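Local coordinates for protein HIAXHD3 (Humicola insolens, PDB 3ZXK) that probably removes arabinofuranose side chains from xylan as a GH43 arabinofuranosidase, a scaffold engineered to gain endo-xylanase activity, at residues A[107-112]-A[133-138]. Numbering follows the deposited sequence.
Sequences TYLWTS and HTATID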
ATOM      1  N   THR A 107       1.578 -13.035 -15.412  1.00  7.28           N
ATOM      2  CA  THR A 107       2.156 -11.725 -15.221  1.00  6.43           C
ATOM      3  C   THR A 107       1.405 -10.707 -16.072  1.00  6.29           C
ATOM      4  O   THR A 107       1.207 -10.917 -17.272  1.00  7.48           O
ATOM      5  CB  THR A 107       3.653 -11.753 -15.577  1.00  6.73           C
ATOM      6  OG1 THR A 107       4.298 -12.702 -14.731  1.00  8.61           O
ATOM      7  CG2 THR A 107       4.290 -10.374 -15.336  1.00  6.57           C
ATOM      8  N   TYR A 108       0.990  -9.611 -15.441  1.00  4.68           N
ATOM      9  CA  TYR A 108       0.139  -8.599 -16.081  1.00  4.35           C
ATOM     10  C   TYR A 108       0.950  -7.336 -16.276  1.00  4.09           C
ATOM     11  O   TYR A 108       1.702  -6.952 -15.361  1.00  4.81           O
ATOM     12  CB  TYR A 108      -1.067  -8.286 -15.183  1.00  5.07           C
ATOM     13  CG  TYR A 108      -1.983  -9.468 -15.043  1.00  6.05           C
ATOM     14  CD1 TYR A 108      -1.744 -10.472 -14.086  1.00  6.48           C
ATOM     15  CD2 TYR A 108      -3.092  -9.598 -15.875  1.00  7.02           C
ATOM     16  CE1 TYR A 108      -2.577 -11.579 -13.980  1.00  8.12           C
ATOM     17  CE2 TYR A 108      -3.953 -10.692 -15.759  1.00  8.50           C
ATOM     18  CZ  TYR A 108      -3.685 -11.676 -14.819  1.00  8.77           C
ATOM     19  OH  TYR A 108      -4.527 -12.763 -14.725  1.00 10.88           O
ATOM     20  N   LEU A 109       0.845  -6.734 -17.466  1.00  3.83           N
ATOM     21  CA  LEU A 109       1.477  -5.462 -17.759  1.00  3.61           C
ATOM     22  C   LEU A 109       0.422  -4.384 -17.883  1.00  3.78           C
ATOM     23  O   LEU A 109      -0.508  -4.516 -18.674  1.00  4.11           O
ATOM     24  CB  LEU A 109       2.249  -5.530 -19.081  1.00  3.93           C
ATOM     25  CG  LEU A 109       2.721  -4.192 -19.619  1.00  4.21           C
ATOM     26  CD1 LEU A 109       3.668  -3.498 -18.638  1.00  4.08           C
ATOM     27  CD2 LEU A 109       3.382  -4.424 -20.976  1.00  5.27           C
ATOM     28  N   TRP A 110       0.575  -3.332 -17.081  1.00  3.46           N
ATOM     29  CA  TRP A 110      -0.245  -2.136 -17.192  1.00  3.50           C
ATOM     30  C   TRP A 110       0.653  -0.977 -17.524  1.00  3.35           C
ATOM     31  O   TRP A 110       1.766  -0.875 -16.966  1.00  3.43           O
ATOM     32  CB  TRP A 110      -0.947  -1.857 -15.873  1.00  3.93           C
ATOM     33  CG  TRP A 110      -2.167  -2.700 -15.614  1.00  4.14           C
ATOM     34  CD1 TRP A 110      -2.227  -4.049 -15.222  1.00  5.36           C
ATOM     35  CD2 TRP A 110      -3.554  -2.251 -15.727  1.00  4.78           C
ATOM     36  NE1 TRP A 110      -3.530  -4.445 -15.074  1.00  5.23           N
ATOM     37  CE2 TRP A 110      -4.388  -3.390 -15.373  1.00  5.28           C
ATOM     38  CE3 TRP A 110      -4.163  -1.048 -16.082  1.00  5.61           C
ATOM     39  CZ2 TRP A 110      -5.783  -3.308 -15.373  1.00  5.81           C
ATOM     40  CZ3 TRP A 110      -5.562  -0.970 -16.087  1.00  6.21           C
ATOM     41  CH2 TRP A 110      -6.355  -2.073 -15.725  1.00  6.58           C
ATOM     42  N   THR A 111       0.242  -0.134 -18.481  1.00  3.41           N
ATOM     43  CA  THR A 111       1.094   1.002 -18.860  1.00  3.56           C
ATOM     44  C   THR A 111       0.319   2.306 -18.856  1.00  3.59           C
ATOM     45  O   THR A 111      -0.893   2.315 -18.987  1.00  3.86           O
ATOM     46  CB  THR A 111       1.752   0.840 -20.250  1.00  3.94           C
ATOM     47  OG1 THR A 111       0.731   0.781 -21.239  1.00  4.99           O
ATOM     48  CG2 THR A 111       2.617  -0.443 -20.327  1.00  4.17           C
ATOM     49  N   SER A 112       1.043   3.410 -18.726  1.00  3.88           N
ATOM     50  CA  SER A 112       0.468   4.744 -18.855  1.00  4.28           C
ATOM     51  C   SER A 112       1.439   5.655 -19.583  1.00  4.70           C
ATOM     52  O   SER A 112       2.640   5.573 -19.355  1.00  4.70           O
ATOM     53  CB  SER A 112       0.196   5.349 -17.463  1.00  4.64           C
ATOM     54  OG  SER A 112      -0.221   6.723 -17.579  1.00  5.00           O
ATOM     55  N   HIS A 133      -4.494  -1.978 -19.320  1.00  5.50           N
ATOM     56  CA  HIS A 133      -3.921  -3.316 -19.404  1.00  5.90           C
ATOM     57  C   HIS A 133      -3.366  -3.544 -20.804  1.00  6.22           C
ATOM     58  O   HIS A 133      -4.094  -3.442 -21.793  1.00  8.37           O
ATOM     59  CB  HIS A 133      -5.002  -4.317 -19.070  1.00  6.16           C
ATOM     60  CG  HIS A 133      -4.552  -5.738 -19.151  1.00  6.49           C
ATOM     61  ND1 HIS A 133      -5.321  -6.710 -19.677  1.00  9.41           N
ATOM     62  CD2 HIS A 133      -3.353  -6.326 -18.796  1.00  7.32           C
ATOM     63  CE1 HIS A 133      -4.658  -7.877 -19.632  1.00 10.72           C
ATOM     64  NE2 HIS A 133      -3.448  -7.644 -19.100  1.00  8.09           N
ATOM     65  N   THR A 134      -2.081  -3.851 -20.885  1.00  6.53           N
ATOM     66  CA  THR A 134      -1.364  -3.836 -22.151  1.00  7.00           C
ATOM     67  C   THR A 134      -0.962  -5.256 -22.591  1.00  7.63           C
ATOM     68  O   THR A 134      -0.930  -5.567 -23.789  1.00  9.67           O
ATOM     69  CB  THR A 134      -0.145  -2.867 -22.046  1.00  7.70           C
ATOM     70  OG1 THR A 134      -0.608  -1.534 -21.763  1.00  8.23           O
ATOM     71  CG2 THR A 134       0.720  -2.873 -23.308  1.00  8.58           C
ATOM     72  N   ALA A 135      -0.660  -6.121 -21.638  1.00  6.50           N
ATOM     73  CA  ALA A 135      -0.314  -7.500 -21.992  1.00  6.94           C
ATOM     74  C   ALA A 135      -0.457  -8.419 -20.806  1.00  6.97           C
ATOM     75  O   ALA A 135      -0.565  -7.959 -19.651  1.00  7.51           O
ATOM     76  CB  ALA A 135       1.101  -7.579 -22.584  1.00  7.91           C
ATOM     77  N   THR A 136      -0.505  -9.718 -21.102  1.00  7.84           N
ATOM     78  CA  THR A 136      -0.430 -10.738 -20.081  1.00  8.79           C
ATOM     79  C   THR A 136       0.630 -11.715 -20.608  1.00  8.81           C
ATOM     80  O   THR A 136       0.607 -12.097 -21.784  1.00  9.77           O
ATOM     81  CB  THR A 136      -1.795 -11.459 -19.855  1.00 10.74           C
ATOM     82  OG1 THR A 136      -2.804 -10.507 -19.492  1.00 12.03           O
ATOM     83  CG2 THR A 136      -1.687 -12.528 -18.757  1.00 11.93           C
ATOM     84  N   ILE A 137       1.570 -12.084 -19.746  1.00  9.08           N
ATOM     85  CA  ILE A 137       2.617 -13.049 -20.059  1.00  9.29           C
ATOM     86  C   ILE A 137       2.326 -14.335 -19.263  1.00 10.09           C
ATOM     87  O   ILE A 137       2.078 -14.271 -18.061  1.00 10.34           O
ATOM     88  CB  ILE A 137       4.000 -12.448 -19.699  1.00  9.59           C
ATOM     89  CG1 ILE A 137       4.403 -11.358 -20.714  1.00  9.96           C
ATOM     90  CG2 ILE A 137       5.069 -13.527 -19.646  1.00 10.60           C
ATOM     91  CD1 ILE A 137       5.561 -10.474 -20.268  1.00 11.20           C
ATOM     92  N   ASP A 138       2.384 -15.499 -19.921  1.00 12.20           N
ATOM     93  CA  ASP A 138       2.032 -16.789 -19.303  1.00 14.58           C
ATOM     94  C   ASP A 138       3.252 -17.441 -18.632  1.00 16.07           C
ATOM     95  O   ASP A 138       3.570 -18.622 -18.864  1.00 19.06           O
ATOM     96  CB  ASP A 138       1.450 -17.763 -20.353  1.00 17.36           C
ATOM     97  CG  ASP A 138       0.027 -17.402 -20.800  1.00 21.82           C
ATOM     98  OD1 ASP A 138      -0.702 -16.711 -20.051  1.00 26.21           O
ATOM     99  OD2 ASP A 138      -0.373 -17.845 -21.914  1.00 28.17           O
TER
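Residues 107-112 and 133-137 form an antiparallel strand pair interrupted by a classic beta bulge, at the outer edge of one four-stranded blade of the GH43 beta-propeller. Thr-107 and Ile-137 make a regular hydrogen-bonded pair, with Thr-107 N to Ile-137 O 3.0 Å and the reciprocal bond slightly shorter. The bulge appears where Thr-134 and Ala-135 both face Leu-109. Leu-109 O accepts a nearly straight bond from Thr-134 N at 2.8 Å and a weak one from Ala-135 N at 3.4 Å, and this extra residue sets His-133 opposite Trp-110. Trp-110, His-133 and Tyr-108 form an aromatic cluster on one face of the sheet, where Phe-65 also meets the Tyr-108 ring edge-to-face. The side chains of Trp-110 and His-133 cross at about a right angle, though the indole five-membered ring and the imidazole are only 36° apart in plane; the six-membered ring presents a face to His-133 CB, 4.0 Å from its centroid. His-133 CG stands anti to the backbone N (chi1 179°); farther out, NE2 lies at the edge of the phenol ring, 3.8 Å from Tyr-108 CD2. That same NE2 shares a 3.0 Å hydrogen bond with Thr-136 OG1, which meets the imidazole in its plane and helps hold its rotation. An alanine in place of Trp-110 would probably leave His-133 CB without its aromatic cover and Asn-64 OD1 without the indole N-H it accepts. Beyond the bulge, the hydroxyls of Thr-111 and Thr-134 join the strands through a 2.7 Å OG1-to-OG1 hydrogen bond. On the face bearing Leu-109, its CD2 rests against Thr-134 CG2 and Ala-135 CB. Strand 132-137 is outermost in the blade, while 106-113 is flanked on its other side by strand 96-103, whose Tyr-98 and Tyr-100 touch Leu-109.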